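Local coordinates for pirin-like protein (Geobacillus kaustophilus, PDB 2P17), which binds one iron ion per subunit as a pirin-family member of the cupin superfamily, its biological function being unknown, at residues V88-A93 and Q130-K135. Sequence-based numbering, arbitrary orientation.
Sequences VQWMTA and QNLRSK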
ATOM      1  N   VAL A  88      -7.080   6.437   3.279  1.00  9.37           N
ATOM      2  CA  VAL A  88      -5.987   5.660   3.871  1.00  9.22           C
ATOM      3  C   VAL A  88      -5.799   6.067   5.329  1.00  9.11           C
ATOM      4  O   VAL A  88      -6.105   7.194   5.714  1.00  9.78           O
ATOM      5  CB  VAL A  88      -4.677   5.861   3.041  1.00  8.96           C
ATOM      6  CG1 VAL A  88      -3.426   5.340   3.759  1.00 10.06           C
ATOM      7  CG2 VAL A  88      -4.811   5.192   1.660  1.00  8.60           C
ATOM      8  N   GLN A  89      -5.366   5.125   6.157  1.00  9.04           N
ATOM      9  CA  GLN A  89      -4.874   5.470   7.489  1.00  9.91           C
ATOM     10  C   GLN A  89      -3.508   4.838   7.720  1.00  9.49           C
ATOM     11  O   GLN A  89      -3.214   3.749   7.206  1.00  9.65           O
ATOM     12  CB  GLN A  89      -5.863   5.069   8.591  1.00  9.93           C
ATOM     13  CG  GLN A  89      -6.093   3.566   8.666  1.00 11.49           C
ATOM     14  CD  GLN A  89      -7.294   3.158   9.527  1.00 11.03           C
ATOM     15  OE1 GLN A  89      -7.949   3.987  10.157  1.00 12.42           O
ATOM     16  NE2 GLN A  89      -7.574   1.858   9.549  1.00 12.74           N
ATOM     17  N   TRP A  90      -2.694   5.523   8.510  1.00  9.35           N
ATOM     18  CA  TRP A  90      -1.325   5.115   8.782  1.00  9.53           C
ATOM     19  C   TRP A  90      -1.189   5.033  10.296  1.00  9.99           C
ATOM     20  O   TRP A  90      -1.236   6.057  10.983  1.00  9.89           O
ATOM     21  CB  TRP A  90      -0.371   6.166   8.218  1.00  9.78           C
ATOM     22  CG  TRP A  90       1.006   5.674   7.908  1.00  9.83           C
ATOM     23  CD1 TRP A  90       2.010   5.370   8.804  1.00  9.98           C
ATOM     24  CD2 TRP A  90       1.540   5.437   6.605  1.00  9.33           C
ATOM     25  NE1 TRP A  90       3.139   4.965   8.120  1.00  9.44           N
ATOM     26  CE2 TRP A  90       2.872   4.987   6.771  1.00  9.49           C
ATOM     27  CE3 TRP A  90       1.017   5.553   5.302  1.00  9.04           C
ATOM     28  CZ2 TRP A  90       3.686   4.648   5.682  1.00  9.09           C
ATOM     29  CZ3 TRP A  90       1.821   5.216   4.222  1.00 10.33           C
ATOM     30  CH2 TRP A  90       3.144   4.767   4.419  1.00 10.13           C
HETATM   31  N   MSE A  91      -1.038   3.821  10.819  1.00 10.25           N
HETATM   32  CA  MSE A  91      -0.971   3.660  12.260  1.00 11.78           C
HETATM   33  C   MSE A  91       0.402   3.153  12.650  1.00 10.73           C
HETATM   34  O   MSE A  91       0.806   2.067  12.249  1.00 10.81           O
HETATM   35  CB  MSE A  91      -2.053   2.709  12.758  1.00 12.99           C
HETATM   36  CG  MSE A  91      -2.118   2.679  14.275  1.00 15.90           C
HETATM   37 SE   MSE A  91      -3.278   1.307  15.014  0.50 14.96          SE
HETATM   38  CE  MSE A  91      -4.439   0.984  13.490  1.00 21.72           C
ATOM     39  N   THR A  92       1.122   3.960  13.416  1.00 10.02           N
ATOM     40  CA  THR A  92       2.413   3.555  13.963  1.00  9.76           C
ATOM     41  C   THR A  92       2.159   2.910  15.317  1.00  9.60           C
ATOM     42  O   THR A  92       1.718   3.584  16.249  1.00 10.26           O
ATOM     43  CB  THR A  92       3.348   4.766  14.120  1.00  9.66           C
ATOM     44  OG1 THR A  92       3.418   5.455  12.864  1.00  9.89           O
ATOM     45  CG2 THR A  92       4.747   4.338  14.561  1.00 11.07           C
ATOM     46  N   ALA A  93       2.433   1.614  15.431  1.00  9.63           N
ATOM     47  CA  ALA A  93       2.186   0.927  16.708  1.00  9.96           C
ATOM     48  C   ALA A  93       3.296   1.199  17.722  1.00 10.45           C
ATOM     49  O   ALA A  93       3.007   1.371  18.903  1.00 10.29           O
ATOM     50  CB  ALA A  93       2.011  -0.562  16.500  1.00  9.91           C
ATOM     51  N   GLN A 130      -2.422   8.577  11.781  1.00  9.20           N
ATOM     52  CA  GLN A 130      -2.656   9.573  10.737  1.00  9.12           C
ATOM     53  C   GLN A 130      -3.826   9.141   9.870  1.00 10.03           C
ATOM     54  O   GLN A 130      -3.823   8.041   9.314  1.00 10.14           O
ATOM     55  CB  GLN A 130      -1.416   9.751   9.867  1.00  9.77           C
ATOM     56  CG  GLN A 130      -0.157  10.053  10.622  1.00  8.60           C
ATOM     57  CD  GLN A 130       1.030  10.128   9.705  1.00  9.03           C
ATOM     58  OE1 GLN A 130       1.178  11.093   8.941  1.00  9.91           O
ATOM     59  NE2 GLN A 130       1.892   9.119   9.764  1.00  8.50           N
ATOM     60  N   ASN A 131      -4.826  10.007   9.780  1.00 10.65           N
ATOM     61  CA  ASN A 131      -5.969   9.791   8.898  1.00 11.07           C
ATOM     62  C   ASN A 131      -5.715  10.542   7.591  1.00 11.40           C
ATOM     63  O   ASN A 131      -5.590  11.771   7.577  1.00 11.81           O
ATOM     64  CB  ASN A 131      -7.251  10.272   9.587  1.00 12.37           C
ATOM     65  CG  ASN A 131      -8.502   9.828   8.871  1.00 14.05           C
ATOM     66  OD1 ASN A 131      -8.921  10.451   7.903  1.00 17.96           O
ATOM     67  ND2 ASN A 131      -9.106   8.740   9.344  1.00 15.95           N
ATOM     68  N   LEU A 132      -5.622   9.799   6.494  1.00 11.61           N
ATOM     69  CA  LEU A 132      -5.193  10.354   5.215  1.00 12.14           C
ATOM     70  C   LEU A 132      -6.331  10.335   4.208  1.00 11.94           C
ATOM     71  O   LEU A 132      -6.477   9.397   3.438  1.00 11.57           O
ATOM     72  CB  LEU A 132      -3.975   9.583   4.679  1.00 11.95           C
ATOM     73  CG  LEU A 132      -2.781   9.470   5.628  1.00 12.60           C
ATOM     74  CD1 LEU A 132      -1.702   8.560   5.041  1.00 13.74           C
ATOM     75  CD2 LEU A 132      -2.215  10.847   5.997  1.00 12.73           C
ATOM     76  N   ARG A 133      -7.152  11.372   4.237  1.00 12.85           N
ATOM     77  CA  ARG A 133      -8.277  11.459   3.326  1.00 13.35           C
ATOM     78  C   ARG A 133      -7.781  11.669   1.908  1.00 13.30           C
ATOM     79  O   ARG A 133      -6.899  12.487   1.651  1.00 13.58           O
ATOM     80  CB  ARG A 133      -9.207  12.600   3.733  1.00 13.66           C
ATOM     81  CG  ARG A 133      -9.778  12.443   5.116  1.00 16.25           C
ATOM     82  CD  ARG A 133     -10.716  11.256   5.215  1.00 20.85           C
ATOM     83  NE  ARG A 133     -11.395  11.251   6.506  1.00 23.28           N
ATOM     84  CZ  ARG A 133     -12.461  10.521   6.805  1.00 23.90           C
ATOM     85  NH1 ARG A 133     -12.991   9.695   5.912  1.00 25.16           N
ATOM     86  NH2 ARG A 133     -12.993  10.615   8.018  1.00 25.17           N
ATOM     87  N   SER A 134      -8.359  10.918   0.981  1.00 13.39           N
ATOM     88  CA  SER A 134      -7.984  11.003  -0.422  1.00 13.58           C
ATOM     89  C   SER A 134      -7.949  12.461  -0.893  1.00 13.33           C
ATOM     90  O   SER A 134      -6.984  12.898  -1.522  1.00 13.37           O
ATOM     91  CB  SER A 134      -8.975  10.192  -1.256  1.00 13.95           C
ATOM     92  OG  SER A 134      -8.682  10.286  -2.638  1.00 15.28           O
ATOM     93  N   LYS A 135      -8.990  13.212  -0.545  1.00 14.21           N
ATOM     94  CA  LYS A 135      -9.138  14.589  -1.011  1.00 14.97           C
ATOM     95  C   LYS A 135      -8.036  15.531  -0.510  1.00 14.74           C
ATOM     96  O   LYS A 135      -7.801  16.583  -1.108  1.00 16.07           O
ATOM     97  CB  LYS A 135     -10.520  15.134  -0.624  1.00 15.27           C
ATOM     98  CG  LYS A 135     -10.705  15.307   0.881  1.00 16.68           C
ATOM     99  NZ  LYS A 135     -14.027  18.285   1.478  0.30 11.70           N
TER
HETATM  100  O   HOH W   1       1.299   7.144  11.811  1.00 15.22           O
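Trp90 O is gripped twice, by Gln130 N at 2.9 Å and by a water that also donates to Thr92 OG1 and accepts from Gln130 NE2, tying the Gln130 amide back to the strand it lies against. The setting is the N-terminal cupin barrel of the pirin fold, where strand 88-92 runs antiparallel between strands 60-66 and 128-132. Trp90 N returns the bond to Gln130 O, and Val88 and Leu132 form the second hydrogen-bonded pair, with Leu132 N reaching Val88 O at 2.8 Å. Between these two pairs, Gln89 faces Asn131 in a non-hydrogen-bonded pair, its CA 3.3 Å from Gln130 O in a CA-H...O contact. On the Gln89 face, Gln89 NE2 bonds OE1 of Glu101, a predicted iron ligand, an arrangement consistent with a second-shell role for Gln89; Tyr129 OH bonds both Gln89 OE1 and Asn131 ND2. The opposite face carries Val88, Trp90, Gln130 and Leu132. There Trp90 CG is anti to its backbone N (chi1 -156°), and the extended Gln130 chain runs alongside the indole, amide and ring planes 54° apart, while its OE1 bonds Lys162 N. Leu132 CD1 lies 3.9 Å from Val88 CG1 and 4.1 Å from Trp90 CE3.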